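PDB 2HKU: A putative transcriptional regulator from Rhodococcus sp., which probably binds DNA at regulatory sites as a dimeric transcriptional regulator of the TetR family. Local coordinates for residues Ala24-Ala29 with Ile45-Ala51; Phe33-Gly39 with Lys63-Phe67; Val92-Thr96 with Ala145-Leu150; Leu150-Trp155 with Leu201-Val207; Ala171-Leu175 with Ala193-Ile197. Residue numbers count along the deposited sequence, not the author numbering.

Contact 1: residues Ala24-Ala29 with Ile45-Ala51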
# COMPACT_ATOMS: atom_id res chain seq x y z
N ALA A 24 -9.16 -19.41 -21.23
CA ALA A 24 -7.87 -19.25 -21.92
C ALA A 24 -7.35 -17.80 -21.76
O ALA A 24 -6.19 -17.57 -21.47
CB ALA A 24 -7.97 -19.66 -23.43
N LEU A 25 -8.24 -16.86 -21.97
CA LEU A 25 -7.95 -15.41 -21.81
C LEU A 25 -7.50 -15.06 -20.38
O LEU A 25 -6.44 -14.42 -20.14
CB LEU A 25 -9.18 -14.60 -22.23
CG LEU A 25 -9.29 -14.37 -23.73
CD1 LEU A 25 -10.62 -13.70 -24.02
CD2 LEU A 25 -8.15 -13.47 -24.23
N PHE A 26 -8.27 -15.59 -19.43
CA PHE A 26 -8.04 -15.33 -18.04
C PHE A 26 -6.68 -15.79 -17.61
O PHE A 26 -5.94 -15.05 -16.97
CB PHE A 26 -9.17 -15.88 -17.17
CG PHE A 26 -9.31 -15.13 -15.83
CD1 PHE A 26 -10.06 -13.97 -15.75
CD2 PHE A 26 -8.68 -15.60 -14.67
CE1 PHE A 26 -10.20 -13.30 -14.55
CE2 PHE A 26 -8.84 -14.91 -13.46
CZ PHE A 26 -9.59 -13.80 -13.40
N THR A 27 -6.32 -17.02 -17.98
CA THR A 27 -5.01 -17.57 -17.68
C THR A 27 -3.86 -16.79 -18.32
O THR A 27 -2.89 -16.55 -17.67
CB THR A 27 -4.95 -19.11 -18.09
OG1 THR A 27 -5.91 -19.80 -17.27
CG2 THR A 27 -3.58 -19.72 -17.88
N ALA A 28 -3.97 -16.45 -19.61
CA ALA A 28 -2.88 -15.81 -20.29
C ALA A 28 -2.74 -14.44 -19.62
O ALA A 28 -1.65 -14.03 -19.25
CB ALA A 28 -3.23 -15.64 -21.73
N ALA A 29 -3.88 -13.77 -19.45
CA ALA A 29 -3.93 -12.43 -18.79
C ALA A 29 -3.29 -12.49 -17.45
O ALA A 29 -2.45 -11.65 -17.12
CB ALA A 29 -5.34 -11.94 -18.66
N ILE A 45 -1.90 -10.99 -25.06
CA ILE A 45 -2.78 -11.86 -24.27
C ILE A 45 -3.58 -12.77 -25.21
O ILE A 45 -3.69 -13.95 -24.96
CB ILE A 45 -3.71 -11.06 -23.27
CG1 ILE A 45 -2.87 -10.53 -22.09
CG2 ILE A 45 -4.86 -11.90 -22.78
CD1 ILE A 45 -3.50 -9.30 -21.32
N CYS A 46 -4.13 -12.19 -26.26
CA CYS A 46 -4.90 -12.91 -27.26
C CYS A 46 -4.03 -13.92 -28.01
O CYS A 46 -4.47 -15.06 -28.24
CB CYS A 46 -5.55 -11.94 -28.24
SG CYS A 46 -6.88 -10.99 -27.48
N ALA A 47 -2.81 -13.51 -28.38
CA ALA A 47 -1.84 -14.44 -29.03
C ALA A 47 -1.53 -15.62 -28.09
O ALA A 47 -1.65 -16.79 -28.49
CB ALA A 47 -0.53 -13.70 -29.49
N ALA A 48 -1.23 -15.30 -26.82
CA ALA A 48 -1.05 -16.28 -25.77
C ALA A 48 -2.27 -17.19 -25.60
O ALA A 48 -2.12 -18.40 -25.39
CB ALA A 48 -0.70 -15.61 -24.45
N ALA A 49 -3.47 -16.64 -25.70
CA ALA A 49 -4.63 -17.46 -25.44
C ALA A 49 -5.18 -18.25 -26.66
O ALA A 49 -6.16 -18.99 -26.51
CB ALA A 49 -5.73 -16.59 -24.81
N GLY A 50 -4.62 -18.06 -27.85
CA GLY A 50 -5.28 -18.57 -29.09
C GLY A 50 -6.65 -17.93 -29.32
O GLY A 50 -7.57 -18.55 -29.88
N ALA A 51 -6.78 -16.68 -28.86
CA ALA A 51 -8.07 -15.95 -28.90
C ALA A 51 -8.04 -14.79 -29.89
O ALA A 51 -6.98 -14.25 -30.24
CB ALA A 51 -8.45 -15.43 -27.52
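Two helical segments cross at 119° between their N-to-C directions, their axes 8.4 Å apart at the closest point. So near an approach is possible because alanines line both facing surfaces: the CA atoms of Ala24 and Ala49 lie 5.1 Å apart, and those of Ala28 and Ile45 5.6 Å. Ala49 CB rests 3.5 Å from Ala24 O, touching backbone directly, while Ala28 CB meets Ala48 CB at 3.7 Å and Ile45 O at the same distance. Leu25 reaches across with CD2, which lies 3.9 Å from Ile45 CG2, 4.0 Å from Ala49 CB and 3.8 Å from Ala51 CB. No hydrogen bond links the segments; side chains meet through apolar contacts, with some methyls against backbone carbonyls. Gly50, with positive phi, ends the second helix in a Schellman motif, with Ala51 N bonded to Cys46 O at 2.9 Å, and the chain turns so that Ala51 comes back against Leu25. Helix 42-49 belongs to the predicted helix-turn-helix, and this crossing seats it on helix 21-36. Leu25 and Cys46 also touch Val56 of helix 53-60, the next helix of that motif, while Phe26 and Ala29 pack on Val70 of the long helix 63-87.

Contact 2: residues Phe33-Gly39 with Lys63-Phe67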
# COMPACT_ATOMS: atom_id res chain seq x y z
N PHE A 33 0.02 -10.23 -16.94
CA PHE A 33 -0.18 -9.14 -15.93
C PHE A 33 0.63 -9.29 -14.65
O PHE A 33 1.17 -8.28 -14.08
CB PHE A 33 -1.70 -8.99 -15.57
CG PHE A 33 -2.55 -8.36 -16.67
CD1 PHE A 33 -1.98 -7.42 -17.57
CD2 PHE A 33 -3.93 -8.66 -16.81
CE1 PHE A 33 -2.76 -6.85 -18.58
CE2 PHE A 33 -4.69 -8.11 -17.79
CZ PHE A 33 -4.14 -7.20 -18.67
N LEU A 34 0.69 -10.53 -14.13
CA LEU A 34 1.49 -10.74 -12.93
C LEU A 34 2.96 -10.42 -13.14
O LEU A 34 3.63 -9.93 -12.25
CB LEU A 34 1.35 -12.16 -12.37
CG LEU A 34 0.10 -12.51 -11.54
CD1 LEU A 34 0.08 -14.09 -11.34
CD2 LEU A 34 0.15 -11.86 -10.24
N GLU A 35 3.45 -10.68 -14.33
CA GLU A 35 4.84 -10.50 -14.65
C GLU A 35 5.15 -9.06 -15.05
O GLU A 35 6.14 -8.47 -14.57
CB GLU A 35 5.18 -11.44 -15.80
CG GLU A 35 6.66 -11.37 -16.09
CD GLU A 35 7.18 -12.46 -16.99
OE1 GLU A 35 6.35 -13.25 -17.54
OE2 GLU A 35 8.43 -12.50 -17.18
N HIS A 36 4.34 -8.47 -15.94
CA HIS A 36 4.70 -7.17 -16.58
C HIS A 36 3.78 -6.00 -16.33
O HIS A 36 4.09 -4.87 -16.73
CB HIS A 36 4.94 -7.33 -18.09
CG HIS A 36 6.06 -8.29 -18.39
ND1 HIS A 36 7.38 -8.01 -18.08
CD2 HIS A 36 6.04 -9.53 -18.92
CE1 HIS A 36 8.12 -9.05 -18.41
NE2 HIS A 36 7.33 -9.99 -18.92
N GLY A 37 2.62 -6.28 -15.71
CA GLY A 37 1.70 -5.24 -15.28
C GLY A 37 0.72 -4.93 -16.36
O GLY A 37 0.69 -5.53 -17.41
N GLU A 38 -0.06 -3.91 -16.08
CA GLU A 38 -1.17 -3.54 -16.88
C GLU A 38 -0.88 -3.10 -18.33
O GLU A 38 -1.74 -3.24 -19.20
CB GLU A 38 -1.92 -2.42 -16.17
CG GLU A 38 -3.35 -2.45 -16.65
CD GLU A 38 -3.89 -1.13 -16.94
OE1 GLU A 38 -3.85 -0.28 -15.98
OE2 GLU A 38 -4.37 -0.97 -18.10
N GLY A 39 0.36 -2.62 -18.59
CA GLY A 39 0.76 -2.25 -19.95
C GLY A 39 0.92 -3.33 -21.04
O GLY A 39 1.03 -2.99 -22.25
N LYS A 63 -10.25 -3.99 -21.73
CA LYS A 63 -8.98 -4.41 -21.16
C LYS A 63 -8.96 -4.16 -19.63
O LYS A 63 -8.46 -4.99 -18.89
CB LYS A 63 -7.82 -3.68 -21.84
CG LYS A 63 -6.49 -4.36 -21.64
CD LYS A 63 -5.37 -3.48 -22.15
CE LYS A 63 -4.04 -3.82 -21.44
NZ LYS A 63 -2.88 -3.06 -22.02
N GLU A 64 -9.47 -2.99 -19.21
CA GLU A 64 -9.39 -2.53 -17.82
C GLU A 64 -10.19 -3.49 -16.95
O GLU A 64 -9.78 -3.88 -15.87
CB GLU A 64 -9.99 -1.09 -17.72
CG GLU A 64 -9.09 -0.01 -18.34
CD GLU A 64 -9.01 -0.08 -19.90
OE1 GLU A 64 -10.08 -0.20 -20.54
OE2 GLU A 64 -7.89 -0.04 -20.48
N ARG A 65 -11.32 -3.92 -17.48
CA ARG A 65 -12.10 -4.85 -16.76
C ARG A 65 -11.45 -6.26 -16.66
O ARG A 65 -11.48 -6.86 -15.59
CB ARG A 65 -13.47 -5.00 -17.37
CG ARG A 65 -14.23 -6.08 -16.64
CD ARG A 65 -15.70 -5.87 -16.93
NE ARG A 65 -16.46 -5.43 -15.76
CZ ARG A 65 -17.02 -6.26 -14.88
NH1 ARG A 65 -17.71 -5.75 -13.87
NH2 ARG A 65 -16.90 -7.58 -15.01
N LEU A 66 -10.90 -6.77 -17.75
CA LEU A 66 -10.00 -7.97 -17.63
C LEU A 66 -8.89 -7.81 -16.55
O LEU A 66 -8.73 -8.69 -15.73
CB LEU A 66 -9.39 -8.39 -18.96
CG LEU A 66 -8.48 -9.66 -19.07
CD1 LEU A 66 -9.11 -10.91 -18.56
CD2 LEU A 66 -8.03 -9.85 -20.50
N PHE A 67 -8.18 -6.66 -16.54
CA PHE A 67 -7.12 -6.40 -15.62
C PHE A 67 -7.65 -6.42 -14.18
O PHE A 67 -7.06 -7.09 -13.33
CB PHE A 67 -6.51 -4.99 -15.84
CG PHE A 67 -5.32 -4.74 -14.94
CD1 PHE A 67 -4.10 -5.39 -15.21
CD2 PHE A 67 -5.44 -4.01 -13.83
CE1 PHE A 67 -3.00 -5.21 -14.42
CE2 PHE A 67 -4.34 -3.77 -13.02
CZ PHE A 67 -3.14 -4.35 -13.28
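Phe33 offers a ring face to the edge of Phe67, a T-shaped pair with centroids 4.9 Å apart, planes at 79° and a closest approach of 3.6 Å between Phe33 CD2 and Phe67 CD1. Lys63 CE and Leu66 CG lie near the plane of the Phe33 ring, at its edge, so three residues of segment 63-67 meet this ring, one over a face and two at the edge. Phe67 is covered in turn: Glu38 CG sits over a face of its ring, 3.4 Å from the centroid and 15° off the normal, a CH-pi contact made by the aliphatic part of an acidic side chain. Gly37, with positive phi, leads the chain out of helix 21-36 and brings Glu38 over Phe67. The extended Lys63 side chain then ties down the segment beyond the helix, with NZ hydrogen-bonded to Glu38 O at 3.0 Å and also to the carbonyl of Val40. The carboxylates of Glu38 and Glu64 come within 4.3 Å (OE2 to OE2), a close approach of like charges. Phe33 also touches Ile45 of helix 42-49, and Phe67 touches Leu113 of helix 108-120. The arrangement belongs to the N-terminal domain of the TetR family, where the end of the first helix packs against the start of the long helix that follows the helix-turn-helix.

Contact 3: residues Val92-Thr96 with Ala145-Leu150. With EDO (1,2-ethanediol), chain D.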
# COMPACT_ATOMS: atom_id res chain seq x y z
N VAL A 92 1.16 -22.32 16.21
CA VAL A 92 0.59 -21.02 15.92
C VAL A 92 1.61 -19.95 15.43
O VAL A 92 1.37 -19.24 14.39
CB VAL A 92 -0.24 -20.52 17.10
CG1 VAL A 92 -0.43 -19.01 17.04
CG2 VAL A 92 -1.58 -21.15 17.06
N GLY A 93 2.75 -19.84 16.11
CA GLY A 93 3.81 -18.94 15.69
C GLY A 93 4.11 -19.31 14.28
O GLY A 93 4.34 -18.46 13.43
N ASP A 94 4.05 -20.60 14.01
CA ASP A 94 4.41 -21.14 12.72
C ASP A 94 3.31 -20.97 11.64
O ASP A 94 3.58 -20.98 10.45
CB ASP A 94 4.59 -22.60 12.89
CG ASP A 94 5.75 -23.11 12.16
OD1 ASP A 94 5.63 -23.13 10.93
OD2 ASP A 94 6.78 -23.49 12.83
N TYR A 95 2.08 -20.91 12.10
CA TYR A 95 0.93 -20.68 11.23
C TYR A 95 1.04 -19.25 10.69
O TYR A 95 0.92 -19.03 9.49
CB TYR A 95 -0.31 -20.83 12.08
CG TYR A 95 -1.63 -20.42 11.48
CD1 TYR A 95 -2.52 -21.37 10.98
CD2 TYR A 95 -2.02 -19.07 11.47
CE1 TYR A 95 -3.73 -21.00 10.46
CE2 TYR A 95 -3.20 -18.68 10.95
CZ TYR A 95 -4.08 -19.63 10.45
OH TYR A 95 -5.29 -19.21 9.96
N THR A 96 1.26 -18.31 11.62
CA THR A 96 1.52 -16.93 11.32
C THR A 96 2.70 -16.70 10.43
O THR A 96 2.57 -15.88 9.52
CB THR A 96 1.56 -16.10 12.55
OG1 THR A 96 0.46 -16.48 13.35
CG2 THR A 96 1.43 -14.57 12.21
N ALA A 145 -9.87 -16.64 9.53
CA ALA A 145 -8.69 -17.51 9.46
C ALA A 145 -7.64 -17.04 10.49
O ALA A 145 -7.71 -17.46 11.65
CB ALA A 145 -8.18 -17.52 8.08
N LEU A 146 -6.75 -16.08 10.14
CA LEU A 146 -5.77 -15.53 11.14
C LEU A 146 -6.26 -15.06 12.49
O LEU A 146 -5.77 -15.56 13.51
CB LEU A 146 -4.89 -14.37 10.54
CG LEU A 146 -3.70 -13.85 11.38
CD1 LEU A 146 -2.62 -14.95 11.42
CD2 LEU A 146 -3.15 -12.54 10.79
N ILE A 147 -7.16 -14.09 12.57
CA ILE A 147 -7.53 -13.44 13.82
C ILE A 147 -8.27 -14.46 14.78
O ILE A 147 -8.04 -14.47 15.97
CB ILE A 147 -8.36 -12.08 13.61
CG1 ILE A 147 -7.63 -11.05 12.68
CG2 ILE A 147 -8.72 -11.36 14.93
CD1 ILE A 147 -6.21 -10.64 13.19
N ARG A 148 -9.09 -15.33 14.21
CA ARG A 148 -9.71 -16.43 14.95
C ARG A 148 -8.68 -17.46 15.44
O ARG A 148 -8.77 -17.87 16.59
CB ARG A 148 -10.73 -17.13 14.07
CG ARG A 148 -11.68 -18.10 14.82
CD ARG A 148 -12.62 -18.60 13.73
NE ARG A 148 -13.69 -19.48 14.17
CZ ARG A 148 -14.46 -20.17 13.33
NH1 ARG A 148 -14.27 -20.11 12.00
NH2 ARG A 148 -15.41 -20.96 13.83
N THR A 149 -7.78 -17.93 14.55
CA THR A 149 -6.63 -18.78 14.95
C THR A 149 -5.91 -18.20 16.24
O THR A 149 -5.76 -18.89 17.26
CB THR A 149 -5.69 -19.06 13.77
OG1 THR A 149 -6.38 -19.80 12.77
CG2 THR A 149 -4.49 -19.93 14.20
N LEU A 150 -5.61 -16.90 16.22
CA LEU A 150 -5.07 -16.19 17.36
C LEU A 150 -5.98 -16.11 18.57
O LEU A 150 -5.52 -16.28 19.70
CB LEU A 150 -4.65 -14.75 16.98
CG LEU A 150 -3.56 -14.51 15.93
CD1 LEU A 150 -3.22 -12.95 15.87
CD2 LEU A 150 -2.32 -15.34 16.19
C1 EDO D . -5.43 -13.68 7.04
O1 EDO D . -6.15 -14.94 7.23
C2 EDO D . -5.41 -13.55 5.53
O2 EDO D . -6.74 -13.08 5.21
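A wider pi-type turn at residues 145-147 interrupts the regular helix just where the tip of Tyr95 arrives, its OH 3.2 Å from Ala145 C and 3.1 Å from Thr149 OG1. Within the turn, Leu146 N bonds to O1 of a 1,2-ethanediol at 3.2 Å, a molecule probably left from crystallisation and also held by Glu83, Ser141 and Trp169. Thr149 CG2 lies over a face of the Tyr95 ring, 3.6 Å from its centroid and 8° off the normal, a CH-pi contact, while Thr149 OG1 bonds back to Ala145 O at 2.9 Å. The two segments run nearly antiparallel, at 166° with axes 10.8 Å apart, and join helices 92-104 and 125-152 in the all-helical C-terminal region of this TetR-family protein. The wide spacing is bridged by larger side chains: Leu146 CD1 reaches Tyr95 CE2 at 3.8 Å, and Leu150 CD2 reaches Val92 CG1 at 4.2 Å. Thr96 OG1 hydrogen-bonds to Val92 O of its own helix at 3.1 Å, and the same OG1 lies 3.9 Å from Leu146 CD1.

Contact 4: residues Leu150-Trp155 with Leu201-Val207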
# COMPACT_ATOMS: atom_id res chain seq x y z
N LEU A 150 -5.61 -16.90 16.22
CA LEU A 150 -5.07 -16.19 17.36
C LEU A 150 -5.98 -16.11 18.57
O LEU A 150 -5.52 -16.28 19.70
CB LEU A 150 -4.65 -14.75 16.98
CG LEU A 150 -3.56 -14.51 15.93
CD1 LEU A 150 -3.22 -12.95 15.87
CD2 LEU A 150 -2.32 -15.34 16.19
N MSE A 151 -7.24 -15.71 18.38
CA MSE A 151 -8.09 -15.52 19.55
C MSE A 151 -8.37 -16.83 20.30
O MSE A 151 -8.58 -16.78 21.51
CB MSE A 151 -9.42 -14.86 19.21
CG MSE A 151 -9.30 -13.41 18.81
SE MSE A 151 -11.01 -13.00 17.89
CE MSE A 151 -12.15 -12.84 19.51
N ARG A 152 -8.41 -17.95 19.58
CA ARG A 152 -8.90 -19.20 20.14
C ARG A 152 -7.71 -19.81 20.83
O ARG A 152 -7.88 -20.55 21.80
CB ARG A 152 -9.52 -20.17 19.10
CG ARG A 152 -8.56 -20.86 18.14
CD ARG A 152 -9.22 -22.06 17.47
NE ARG A 152 -8.48 -22.49 16.27
CZ ARG A 152 -7.53 -23.42 16.25
NH1 ARG A 152 -7.14 -24.05 17.38
NH2 ARG A 152 -6.93 -23.73 15.09
N THR A 153 -6.50 -19.49 20.35
CA THR A 153 -5.28 -19.93 21.05
C THR A 153 -4.79 -19.01 22.17
O THR A 153 -3.77 -19.31 22.75
CB THR A 153 -4.15 -20.39 20.13
OG1 THR A 153 -3.64 -19.30 19.37
CG2 THR A 153 -4.64 -21.44 19.17
N GLY A 154 -5.54 -17.97 22.55
CA GLY A 154 -5.14 -17.11 23.67
C GLY A 154 -4.89 -15.58 23.47
O GLY A 154 -4.90 -14.76 24.43
N TRP A 155 -4.71 -15.17 22.21
CA TRP A 155 -4.35 -13.76 21.91
C TRP A 155 -5.50 -12.76 22.19
O TRP A 155 -6.66 -13.05 21.89
CB TRP A 155 -3.81 -13.74 20.44
CG TRP A 155 -3.38 -12.44 19.84
CD1 TRP A 155 -2.11 -11.86 19.85
CD2 TRP A 155 -4.21 -11.57 19.03
NE1 TRP A 155 -2.14 -10.69 19.13
CE2 TRP A 155 -3.40 -10.49 18.61
CE3 TRP A 155 -5.57 -11.59 18.65
CZ2 TRP A 155 -3.90 -9.43 17.84
CZ3 TRP A 155 -6.07 -10.55 17.86
CH2 TRP A 155 -5.23 -9.48 17.48
N LEU A 201 1.30 -7.60 15.52
CA LEU A 201 0.41 -8.59 16.19
C LEU A 201 0.82 -8.79 17.66
O LEU A 201 -0.04 -9.06 18.49
CB LEU A 201 0.47 -9.90 15.45
CG LEU A 201 -0.12 -9.83 14.02
CD1 LEU A 201 0.14 -11.09 13.25
CD2 LEU A 201 -1.63 -9.56 14.18
N GLN A 202 2.13 -8.64 17.94
CA GLN A 202 2.76 -8.83 19.28
C GLN A 202 2.12 -10.06 19.99
O GLN A 202 1.33 -9.92 20.89
CB GLN A 202 2.60 -7.53 20.07
CG GLN A 202 3.74 -7.22 21.02
CD GLN A 202 5.12 -7.16 20.30
OE1 GLN A 202 5.90 -8.12 20.38
NE2 GLN A 202 5.39 -6.06 19.56
N ILE A 203 2.41 -11.25 19.47
CA ILE A 203 1.76 -12.49 19.86
C ILE A 203 2.64 -13.04 20.98
O ILE A 203 3.82 -13.34 20.70
CB ILE A 203 1.82 -13.54 18.72
CG1 ILE A 203 1.15 -13.06 17.44
CG2 ILE A 203 1.18 -14.90 19.19
CD1 ILE A 203 1.25 -14.05 16.31
N PRO A 204 2.09 -13.18 22.21
CA PRO A 204 2.81 -13.82 23.34
C PRO A 204 3.47 -15.13 22.99
O PRO A 204 2.93 -15.96 22.23
CB PRO A 204 1.74 -13.98 24.41
CG PRO A 204 0.77 -12.79 24.19
CD PRO A 204 0.74 -12.69 22.63
N GLU A 205 4.67 -15.33 23.56
CA GLU A 205 5.45 -16.52 23.24
C GLU A 205 4.66 -17.82 23.48
O GLU A 205 4.80 -18.77 22.72
CB GLU A 205 6.80 -16.54 23.99
CG GLU A 205 7.86 -17.30 23.24
CD GLU A 205 9.12 -17.57 24.06
OE1 GLU A 205 9.45 -16.73 24.95
OE2 GLU A 205 9.79 -18.63 23.82
N THR A 206 3.82 -17.83 24.50
CA THR A 206 3.05 -19.02 24.93
C THR A 206 1.97 -19.41 23.89
O THR A 206 1.89 -20.59 23.43
CB THR A 206 2.51 -18.87 26.39
OG1 THR A 206 1.74 -17.66 26.53
CG2 THR A 206 3.69 -18.81 27.41
N VAL A 207 1.21 -18.38 23.47
CA VAL A 207 0.37 -18.44 22.25
C VAL A 207 1.12 -18.92 21.02
O VAL A 207 0.64 -19.80 20.34
CB VAL A 207 -0.29 -17.09 21.98
CG1 VAL A 207 -1.28 -17.20 20.78
CG2 VAL A 207 -0.96 -16.56 23.26
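Near the C-terminal end of the all-helical TetR-type regulatory region, the turn that ends helix 125-152 fits against the connection from helix 190-201 to the short helix 205-209. Val207 is the main bump on the second side. It projects into the hollow formed by Thr153, Gly154 and the backbone of Trp155, with CG1 3.5 Å from Thr153 OG1, which is itself hydrogen-bonded to Thr149 O, and CG2 4.1 Å from both Gly154 C and Trp155 N. Glycine suits this hollow: a CB on residue 154 would come within 3.3 Å of Val207 CG2, and the backbone angles would jam it against the preceding carbonyl. From the first side Trp155 projects the other way. Its indole lies edge-on to the chain at 201-204, with CD1 3.9 Å from Ile203 CA and 4.1 Å from Pro204 CD, so the backbone curves round the rim of the ring. Leu150 fills the space beside it, its CD2 3.8 Å from Ile203 CD1 and its CD1 4.1 Å from Leu201 CD2. Pro204 stands at the N-cap position of the last helix. Thr96 of helix 92-104 borders Leu150, Leu201 and Ile203, and Gln202 packs on Arg158 of the second subunit. A polar link fixes the ring within this apolar fit: Trp155 NE1 donates a nearly straight hydrogen bond to Leu201 O, 2.7 Å long with an angle of 170°.

Contact 5: residues Ala171-Leu175 with Ala193-Ile197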
# COMPACT_ATOMS: atom_id res chain seq x y z
N ALA A 171 -1.34 -3.32 6.44
CA ALA A 171 0.14 -3.65 6.60
C ALA A 171 0.68 -4.51 5.42
O ALA A 171 1.74 -4.22 4.82
CB ALA A 171 0.40 -4.40 7.96
N ILE A 172 -0.02 -5.62 5.13
CA ILE A 172 0.36 -6.40 4.00
C ILE A 172 0.50 -5.56 2.71
O ILE A 172 1.52 -5.64 2.06
CB ILE A 172 -0.56 -7.68 3.80
CG1 ILE A 172 -0.40 -8.68 5.00
CG2 ILE A 172 -0.29 -8.28 2.45
CD1 ILE A 172 0.97 -9.45 5.05
N PHE A 173 -0.53 -4.78 2.36
CA PHE A 173 -0.49 -3.88 1.17
C PHE A 173 0.70 -2.94 1.19
O PHE A 173 1.50 -2.89 0.23
CB PHE A 173 -1.81 -3.07 1.05
CG PHE A 173 -3.05 -3.93 0.86
CD1 PHE A 173 -3.01 -5.12 0.13
CD2 PHE A 173 -4.26 -3.53 1.41
CE1 PHE A 173 -4.23 -5.89 -0.01
CE2 PHE A 173 -5.46 -4.25 1.28
CZ PHE A 173 -5.45 -5.40 0.61
N GLY A 174 0.88 -2.26 2.31
CA GLY A 174 2.01 -1.25 2.46
C GLY A 174 3.40 -1.92 2.47
O GLY A 174 4.39 -1.37 1.95
N LEU A 175 3.49 -3.10 3.07
CA LEU A 175 4.76 -3.87 3.01
C LEU A 175 5.08 -4.39 1.62
O LEU A 175 6.23 -4.28 1.16
CB LEU A 175 4.81 -5.04 4.01
CG LEU A 175 4.74 -4.60 5.43
CD1 LEU A 175 4.18 -5.62 6.49
CD2 LEU A 175 6.07 -4.02 5.82
N ALA A 193 10.10 -7.28 6.54
CA ALA A 193 8.61 -7.08 6.32
C ALA A 193 7.83 -8.10 7.16
O ALA A 193 6.92 -7.77 7.80
CB ALA A 193 8.30 -7.19 4.91
N VAL A 194 8.27 -9.38 7.19
CA VAL A 194 7.68 -10.33 8.08
C VAL A 194 7.73 -9.90 9.54
O VAL A 194 6.72 -9.99 10.29
CB VAL A 194 8.31 -11.76 7.84
CG1 VAL A 194 7.86 -12.66 8.94
CG2 VAL A 194 7.82 -12.30 6.51
N ALA A 195 8.88 -9.36 9.96
CA ALA A 195 9.04 -8.85 11.32
C ALA A 195 8.11 -7.66 11.65
O ALA A 195 7.68 -7.48 12.79
CB ALA A 195 10.51 -8.47 11.59
N VAL A 196 7.78 -6.83 10.67
CA VAL A 196 6.80 -5.70 10.97
C VAL A 196 5.43 -6.36 11.34
O VAL A 196 4.80 -5.96 12.30
CB VAL A 196 6.65 -4.71 9.73
CG1 VAL A 196 5.39 -3.91 9.81
CG2 VAL A 196 7.94 -3.75 9.53
N ILE A 197 5.00 -7.38 10.60
CA ILE A 197 3.66 -8.01 10.91
C ILE A 197 3.72 -8.64 12.30
O ILE A 197 2.84 -8.37 13.12
CB ILE A 197 3.21 -9.06 9.88
CG1 ILE A 197 2.97 -8.49 8.46
CG2 ILE A 197 1.91 -9.82 10.38
CD1 ILE A 197 1.79 -7.49 8.35
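Ala171 opens the contact between helices 161-181 and 190-201, two nearly antiparallel helices of the TetR-type C-terminal region, at 160° and with axes 10.4 Å apart in these segments. Its CB points at the partner helix and meets Ile197 CD1 at 3.4 Å, the small side chain giving the tip of the isoleucine a place to settle. Ile172 starts sideways but extends CD1 to within 3.9 Å of the same Ile197 CD1, while its side chain also touches Leu104 of helix 92-104. Phe173 lies beyond reach of segment 193-197; it packs instead among side chains of helices 108-120 and 125-152 and on Ile177 of the second subunit. Past Gly174 and one helical turn after Ala171, Leu175 provides the largest buried area of the contact, with its CA 6.0 Å from that of Ala193 and its CD2 4.0 Å from Ala193 CB. No hydrogen bond joins the helices, and all six touching residues are buried. The second subunit lies close by: its Ser170 packs on Leu175 and its Lys166 on Val196, so this helix pair adjoins the dimer interface. Leu175 CD1 touches both Val196 CG1, at 3.9 Å, and Ile197 CD1, at 3.6 Å.

How the contacts relate
From the N terminus, contact 1 closes the first loop by setting helix 42-49 on helix 21-36. Contact 2 begins later on helix 21-36 and closes at helix 63-87, so the two cross; they also touch, as Ile45 CD1 lies 3.4 Å from Phe33 CZ. Contact 1 joins the first two helices of the predicted DNA-binding region, and contact 2 ties the first of them to the start of the long helix. Contact 3 opens afterwards, its centre 37 Å from that of contact 1, and joins helices 92-104 and 125-152. Contact 4 follows in series, shares Leu150 with it and brings in the C-terminal end. Contact 5 nests inside the loop closed by contact 4, pairing helices 161-181 and 190-201 beside the second subunit.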